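Local coordinates for L-asparaginase 1 (Escherichia coli, PDB 6NXC), which hydrolyses L-asparagine to L-aspartate and ammonium as a cytoplasmic homotetramer that asparagine itself activates allosterically, at residues Gly49-Gln52 / Arg53-Ala56; Asp82-Pro85 / Glu86-Gln89; Ala92-Ile95 / Lys96-Asp100. The protein carries 1 engineered substitution. All blocks are in the same frame, centred on the assembly; numbering follows the deposited sequence.

Interaction 1. Residues Gly49-Gln52 / Arg53-Ala56; sequences GHLQ and RQLA
G49 caps the start of the short helix 50-56 and is joined to R53 one turn on; this two-turn segment in the N-terminal asparaginase domain illustrates how i to i+4 pairs organise even so brief a helix. Among the backbone bonds, the N-cap residue G49 gives its O to R53 N in a weak bond of 3.3 Å. The next three are regular: Q54 N to H50 O, L55 N to L51 O at 2.9 Å, and A56 N to Q52 O.

The apolar pairing is again i to i+4, between L51 and L55. L51 has CG anti to the backbone N (chi1 163°), which carries CD1 along the helix to L55 CG at 3.9 Å. Both are buried, L51 against Y30 of strand 25-32 and L55 against I71 of strand 68-78. Q52 also leans on Y30 and I71, and its NE2 is hydrogen-bonded to E73.

A CH-pi contact joins Q54 to the face of the H50 ring, although the histidine is poorly ordered and its ring position correspondingly less certain. Q54 NE2 lies over the rim of that face, with the amide and ring planes 35° apart. Both residues also touch A142 in a loop, and the Q54 side chain lies about 10 Å from that of T34, the active-site threonine. The CH-pi donor, Q54 CG, stands 4.2 Å from the centroid of the H50 ring, 11° off its normal.

Interaction 2. Residues Asp82-Pro85 / Glu86-Gln89; sequences DMTP and EDWQ
T84 and D87 tie the loop after strand 68-78 to the first turn of helix 85-98 through the N3-to-N-cap half of a capping box. D87 OD2 accepts T84 N at 2.7 Å through its anti lone pair, on a nearly straight path (165°); the return bond from D87 N is weak and goes to the backbone T84 O. With D87 CG anti to its own carbonyl carbon (chi1 -58°), the carboxylate reaches back to the start of the helix. T84 OG1 lies between the backbone N and the carbonyl carbon; there it is 2.9 Å from E86 OE1, and a water bridges it to D87 OD2.

M83 is folded at both chi2 and chi3, bringing its methyl CE to D87 CB at 3.3 Å and close to W88 CD1. Its side chain is about 8 Å from that of the substrate-binding D112. D82 is hydrogen-bonded to Q269 of a second subunit, and P239 and G240 of that subunit pack on W88 and P85.

W88 CG is anti to the carbonyl carbon (chi1 -60°), which lays the indole alongside the P85 ring; H330 meets it edge-to-face. An alanine in place of W88 would probably leave P85 and M83 without their aromatic partner and open a gap against helix 322-333. P85 CB approaches W88 CZ3 at 3.7 Å, while P85 CA sits over the indole face, 3.8 Å from the centroid of its six-membered ring.

Interaction 3. Residues Ala92-Ile95 / Lys96-Asp100; sequences AEDI and KAHYD
The C-terminal turn of helix 85-98 brings D94 and H98 together where the helical bonding pattern gives way. Earlier in the turn, K96 N binds A92 O and A97 N binds E93 O at 2.9 Å, the usual i to i+4 spacing. At H98 the backbone N splits its attention: its bond to D94 O is long and weak, and it also reaches I95 O at 3.1 Å, an i to i+3 bond.

The H98 side chain adds a second bond to the same D94 carbonyl. Its CG stands anti to the carbonyl carbon (chi1 -63°), which turns ND1 back to D94 O at 2.8 Å. The N-H points almost straight at the acceptor (170°), and the oxygen lies in the ring plane, so one carbonyl receives both the backbone and the imidazole of the same residue. D94 OD1 is 3.1 Å from H98 CE1, with carboxylate and ring planes 84° apart. That carboxylate is bound by the hydroxyls of Y27 and Y74 and by H72 ND1, while Y27 stacks on the imidazole. Packed against the parallel strands of the mixed sheet, helix 85-98 joins strands 68-78 and 104-108 in a beta-alpha-beta crossover of the N-terminal alpha/beta domain.

How the interactions relate
Along the chain the three contacts come in series, all within the N-terminal asparaginase domain. Interaction 1 occupies helix 50-56, between strands 25-32 and 68-78; strand 68-78 then leads through a loop into helix 85-98, whose start holds interaction 2 and whose end holds interaction 3. Those two have centres 16 Å apart on one helix. Interaction 1 stands away from both, its nearest atoms about 15 Å from interaction 2 and 12 Å from interaction 3. Strand 68-78, the outermost in its sheet, links the elements: its residues meet all three contacts. Interaction 2 alone also touches a second subunit, so the helix begins at an intersubunit boundary and ends within its own chain.

Interaction 1. Residues Gly49-Gln52 / Arg53-Ala56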
loop_
_atom_site.group_PDB
_atom_site.type_symbol
_atom_site.label_atom_id
_atom_site.label_comp_id
_atom_site.label_asym_id
_atom_site.label_seq_id
_atom_site.Cartn_x
_atom_site.Cartn_y
_atom_site.Cartn_z
ATOM N N GLY B 49 8.679 0.708 38.434
ATOM C CA GLY B 49 9.907 -0.130 38.366
ATOM C C GLY B 49 9.759 -1.407 37.522
ATOM O O GLY B 49 10.776 -2.132 37.314
ATOM N N HIS B 50 8.562 -1.662 37.000
ATOM C CA HIS B 50 8.186 -2.873 36.245
ATOM C C HIS B 50 8.916 -2.933 34.888
ATOM O O HIS B 50 9.418 -3.985 34.573
ATOM C CB HIS B 50 6.673 -2.905 36.081
ATOM C CG HIS B 50 6.195 -4.263 35.748
ATOM N ND1 HIS B 50 5.172 -4.480 34.858
ATOM C CD2 HIS B 50 6.609 -5.470 36.183
ATOM C CE1 HIS B 50 4.960 -5.773 34.764
ATOM N NE2 HIS B 50 5.832 -6.400 35.565
ATOM N N LEU B 51 8.968 -1.844 34.104
ATOM C CA LEU B 51 9.680 -1.817 32.796
ATOM C C LEU B 51 11.156 -2.240 32.977
ATOM O O LEU B 51 11.638 -3.106 32.232
ATOM C CB LEU B 51 9.620 -0.420 32.142
ATOM C CG LEU B 51 10.689 -0.323 31.044
ATOM C CD1 LEU B 51 10.188 -1.146 29.875
ATOM C CD2 LEU B 51 11.064 1.104 30.673
ATOM N N GLN B 52 11.891 -1.577 33.842
ATOM C CA GLN B 52 13.328 -1.770 34.079
ATOM C C GLN B 52 13.671 -3.236 34.515
ATOM O O GLN B 52 14.663 -3.798 34.073
ATOM C CB GLN B 52 13.745 -0.781 35.145
ATOM C CG GLN B 52 13.434 0.673 34.816
ATOM C CD GLN B 52 12.200 1.266 35.488
ATOM O OE1 GLN B 52 11.053 0.730 35.449
ATOM N NE2 GLN B 52 12.439 2.371 36.172
ATOM N N ARG B 53 12.866 -3.837 35.372
ATOM C CA ARG B 53 12.994 -5.280 35.745
ATOM C C ARG B 53 12.702 -6.105 34.490
ATOM O O ARG B 53 13.407 -7.094 34.229
ATOM C CB ARG B 53 12.072 -5.611 36.926
ATOM C CG ARG B 53 11.959 -7.104 37.241
ATOM C CD ARG B 53 13.366 -7.579 37.659
ATOM N NE ARG B 53 13.371 -8.930 38.203
ATOM C CZ ARG B 53 14.468 -9.671 38.459
ATOM N NH1 ARG B 53 15.675 -9.199 38.220
ATOM N NH2 ARG B 53 14.316 -10.914 38.890
ATOM N N GLN B 54 11.694 -5.740 33.680
ATOM C CA GLN B 54 11.325 -6.588 32.525
ATOM C C GLN B 54 12.507 -6.560 31.548
ATOM O O GLN B 54 12.906 -7.648 31.029
ATOM C CB GLN B 54 10.058 -6.084 31.804
ATOM C CG GLN B 54 8.746 -6.237 32.571
ATOM C CD GLN B 54 7.730 -5.168 32.206
ATOM O OE1 GLN B 54 8.067 -4.008 31.980
ATOM N NE2 GLN B 54 6.457 -5.534 32.124
ATOM N N LEU B 55 13.165 -5.398 31.361
ATOM C CA LEU B 55 14.304 -5.336 30.409
ATOM C C LEU B 55 15.518 -6.063 30.967
ATOM O O LEU B 55 16.213 -6.669 30.125
ATOM C CB LEU B 55 14.646 -3.886 30.090
ATOM C CG LEU B 55 13.527 -3.133 29.383
ATOM C CD1 LEU B 55 13.985 -1.717 29.098
ATOM C CD2 LEU B 55 13.101 -3.794 28.108
ATOM N N ALA B 56 15.738 -6.066 32.278
ATOM C CA ALA B 56 16.811 -6.854 32.909
ATOM C C ALA B 56 16.667 -8.333 32.535
ATOM O O ALA B 56 17.692 -9.052 32.494
ATOM C CB ALA B 56 16.754 -6.648 34.417
#

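Interaction 2. Residues Asp82-Pro85 / Glu86-Gln89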
loop_
_atom_site.group_PDB
_atom_site.type_symbol
_atom_site.label_atom_id
_atom_site.label_comp_id
_atom_site.label_asym_id
_atom_site.label_seq_id
_atom_site.Cartn_x
_atom_site.Cartn_y
_atom_site.Cartn_z
ATOM N N ASP B 82 -2.852 12.576 28.732
ATOM C CA ASP B 82 -2.918 13.634 29.769
ATOM C C ASP B 82 -1.755 14.659 29.554
ATOM O O ASP B 82 -1.626 15.649 30.263
ATOM C CB ASP B 82 -2.818 12.988 31.145
ATOM C CG ASP B 82 -4.006 12.115 31.479
ATOM O OD1 ASP B 82 -5.118 12.569 31.135
ATOM O OD2 ASP B 82 -3.791 10.999 32.073
ATOM N N MET B 83 -0.993 14.509 28.509
ATOM C CA MET B 83 0.160 15.416 28.252
ATOM C C MET B 83 -0.297 16.847 28.011
ATOM O O MET B 83 -1.247 17.116 27.288
ATOM C CB MET B 83 0.927 14.952 26.998
ATOM C CG MET B 83 1.634 13.711 27.175
ATOM S SD MET B 83 2.968 13.906 28.233
ATOM C CE MET B 83 4.111 14.689 27.099
ATOM N N THR B 84 0.512 17.810 28.458
ATOM C CA THR B 84 0.361 19.194 28.043
ATOM C C THR B 84 1.665 19.753 27.558
ATOM O O THR B 84 2.687 19.081 27.654
ATOM C CB THR B 84 -0.124 20.001 29.243
ATOM O OG1 THR B 84 0.979 20.043 30.153
ATOM C CG2 THR B 84 -1.331 19.430 29.944
ATOM N N PRO B 85 1.712 21.016 27.119
ATOM C CA PRO B 85 2.982 21.599 26.653
ATOM C C PRO B 85 4.043 21.679 27.736
ATOM O O PRO B 85 5.181 21.562 27.390
ATOM C CB PRO B 85 2.541 22.990 26.108
ATOM C CG PRO B 85 1.115 22.786 25.718
ATOM C CD PRO B 85 0.570 21.886 26.771
ATOM N N GLU B 86 3.641 21.765 29.035
ATOM C CA GLU B 86 4.599 21.751 30.163
ATOM C C GLU B 86 5.362 20.423 30.169
ATOM O O GLU B 86 6.580 20.401 30.460
ATOM C CB GLU B 86 3.888 21.976 31.485
ATOM C CG GLU B 86 3.378 23.416 31.596
ATOM C CD GLU B 86 1.905 23.592 31.264
ATOM O OE1 GLU B 86 1.352 22.922 30.281
ATOM O OE2 GLU B 86 1.271 24.383 31.989
ATOM N N ASP B 87 4.699 19.354 29.783
ATOM C CA ASP B 87 5.397 18.037 29.636
ATOM C C ASP B 87 6.471 18.057 28.538
ATOM O O ASP B 87 7.498 17.353 28.703
ATOM C CB ASP B 87 4.370 16.912 29.485
ATOM C CG ASP B 87 3.422 16.867 30.691
ATOM O OD1 ASP B 87 3.948 16.846 31.894
ATOM O OD2 ASP B 87 2.185 16.989 30.454
ATOM N N TRP B 88 6.244 18.728 27.387
ATOM C CA TRP B 88 7.225 18.746 26.325
ATOM C C TRP B 88 8.489 19.444 26.905
ATOM O O TRP B 88 9.631 19.026 26.667
ATOM C CB TRP B 88 6.683 19.558 25.125
ATOM C CG TRP B 88 5.423 19.046 24.509
ATOM C CD1 TRP B 88 4.908 17.783 24.532
ATOM C CD2 TRP B 88 4.456 19.864 23.828
ATOM N NE1 TRP B 88 3.714 17.759 23.849
ATOM C CE2 TRP B 88 3.385 19.012 23.460
ATOM C CE3 TRP B 88 4.447 21.201 23.428
ATOM C CZ2 TRP B 88 2.352 19.481 22.673
ATOM C CZ3 TRP B 88 3.380 21.680 22.707
ATOM C CH2 TRP B 88 2.335 20.824 22.385
ATOM N N GLN B 89 8.250 20.554 27.588
ATOM C CA GLN B 89 9.343 21.318 28.266
ATOM C C GLN B 89 10.119 20.446 29.252
ATOM O O GLN B 89 11.394 20.472 29.289
ATOM C CB GLN B 89 8.743 22.574 28.969
ATOM C CG GLN B 89 9.836 23.451 29.551
ATOM C CD GLN B 89 10.574 24.298 28.553
ATOM O OE1 GLN B 89 10.045 24.654 27.532
ATOM N NE2 GLN B 89 11.825 24.681 28.867
HETATM O O HOH W 1 0.930 18.957 32.500
#

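Interaction 3. Residues Ala92-Ile95 / Lys96-Asp100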
loop_
_atom_site.group_PDB
_atom_site.type_symbol
_atom_site.label_atom_id
_atom_site.label_comp_id
_atom_site.label_asym_id
_atom_site.label_seq_id
_atom_site.Cartn_x
_atom_site.Cartn_y
_atom_site.Cartn_z
ATOM N N ALA B 92 12.325 18.162 27.270
ATOM C CA ALA B 92 13.425 18.921 26.629
ATOM C C ALA B 92 14.527 19.215 27.644
ATOM O O ALA B 92 15.735 19.067 27.379
ATOM C CB ALA B 92 12.948 20.168 26.018
ATOM N N GLU B 93 14.096 19.593 28.853
ATOM C CA GLU B 93 15.046 19.883 29.963
ATOM C C GLU B 93 15.818 18.642 30.373
ATOM O O GLU B 93 17.022 18.764 30.726
ATOM C CB GLU B 93 14.356 20.529 31.148
ATOM C CG GLU B 93 13.723 21.875 30.767
ATOM C CD GLU B 93 12.828 22.541 31.832
ATOM O OE1 GLU B 93 12.643 23.792 31.688
ATOM O OE2 GLU B 93 12.293 21.834 32.773
ATOM N N ASP B 94 15.159 17.523 30.383
ATOM C CA ASP B 94 15.840 16.272 30.805
ATOM C C ASP B 94 16.884 15.931 29.717
ATOM O O ASP B 94 17.940 15.461 30.073
ATOM C CB ASP B 94 14.812 15.159 30.930
ATOM C CG ASP B 94 15.223 13.824 31.513
ATOM O OD1 ASP B 94 16.188 13.825 32.148
ATOM O OD2 ASP B 94 14.491 12.782 31.269
ATOM N N ILE B 95 16.561 16.088 28.417
ATOM C CA ILE B 95 17.556 15.840 27.319
ATOM C C ILE B 95 18.766 16.772 27.527
ATOM O O ILE B 95 19.925 16.298 27.515
ATOM C CB ILE B 95 16.919 16.011 25.930
ATOM C CG1 ILE B 95 15.900 14.909 25.669
ATOM C CG2 ILE B 95 17.959 16.139 24.798
ATOM C CD1 ILE B 95 14.926 15.285 24.573
ATOM N N LYS B 96 18.537 18.051 27.787
ATOM C CA LYS B 96 19.602 19.081 27.889
ATOM C C LYS B 96 20.452 18.751 29.109
ATOM O O LYS B 96 21.684 18.760 28.996
ATOM C CB LYS B 96 18.988 20.478 28.035
ATOM C CG LYS B 96 19.972 21.631 28.348
ATOM C CD LYS B 96 21.001 21.834 27.302
ATOM C CE LYS B 96 22.010 22.936 27.571
ATOM N NZ LYS B 96 23.189 22.805 26.651
ATOM N N ALA B 97 19.817 18.337 30.207
ATOM C CA ALA B 97 20.491 17.915 31.466
ATOM C C ALA B 97 21.477 16.800 31.226
ATOM O O ALA B 97 22.551 16.828 31.888
ATOM C CB ALA B 97 19.514 17.539 32.531
ATOM N N HIS B 98 21.198 15.884 30.312
ATOM C CA HIS B 98 22.012 14.677 30.130
ATOM C C HIS B 98 22.756 14.726 28.800
ATOM O O HIS B 98 23.421 13.723 28.477
ATOM C CB HIS B 98 21.122 13.463 30.293
ATOM C CG HIS B 98 20.576 13.410 31.685
ATOM N ND1 HIS B 98 19.344 14.052 32.026
ATOM C CD2 HIS B 98 21.089 12.933 32.849
ATOM C CE1 HIS B 98 19.061 13.778 33.297
ATOM N NE2 HIS B 98 20.119 13.193 33.841
ATOM N N TYR B 99 22.643 15.786 28.047
ATOM C CA TYR B 99 23.125 15.825 26.642
ATOM C C TYR B 99 24.581 15.465 26.530
ATOM O O TYR B 99 24.944 14.682 25.643
ATOM C CB TYR B 99 22.930 17.190 26.044
ATOM C CG TYR B 99 23.224 17.300 24.564
ATOM C CD1 TYR B 99 22.503 16.636 23.591
ATOM C CD2 TYR B 99 24.303 18.079 24.112
ATOM C CE1 TYR B 99 22.751 16.812 22.261
ATOM C CE2 TYR B 99 24.539 18.269 22.776
ATOM C CZ TYR B 99 23.768 17.650 21.815
ATOM O OH TYR B 99 24.029 17.897 20.517
ATOM N N ASP B 100 25.431 16.121 27.344
ATOM C CA ASP B 100 26.903 15.861 27.210
ATOM C C ASP B 100 27.301 14.476 27.667
ATOM O O ASP B 100 28.419 14.019 27.258
ATOM C CB ASP B 100 27.726 16.934 27.938
ATOM C CG ASP B 100 27.615 18.291 27.251
ATOM O OD1 ASP B 100 27.299 18.343 26.053
ATOM O OD2 ASP B 100 27.852 19.288 27.921
#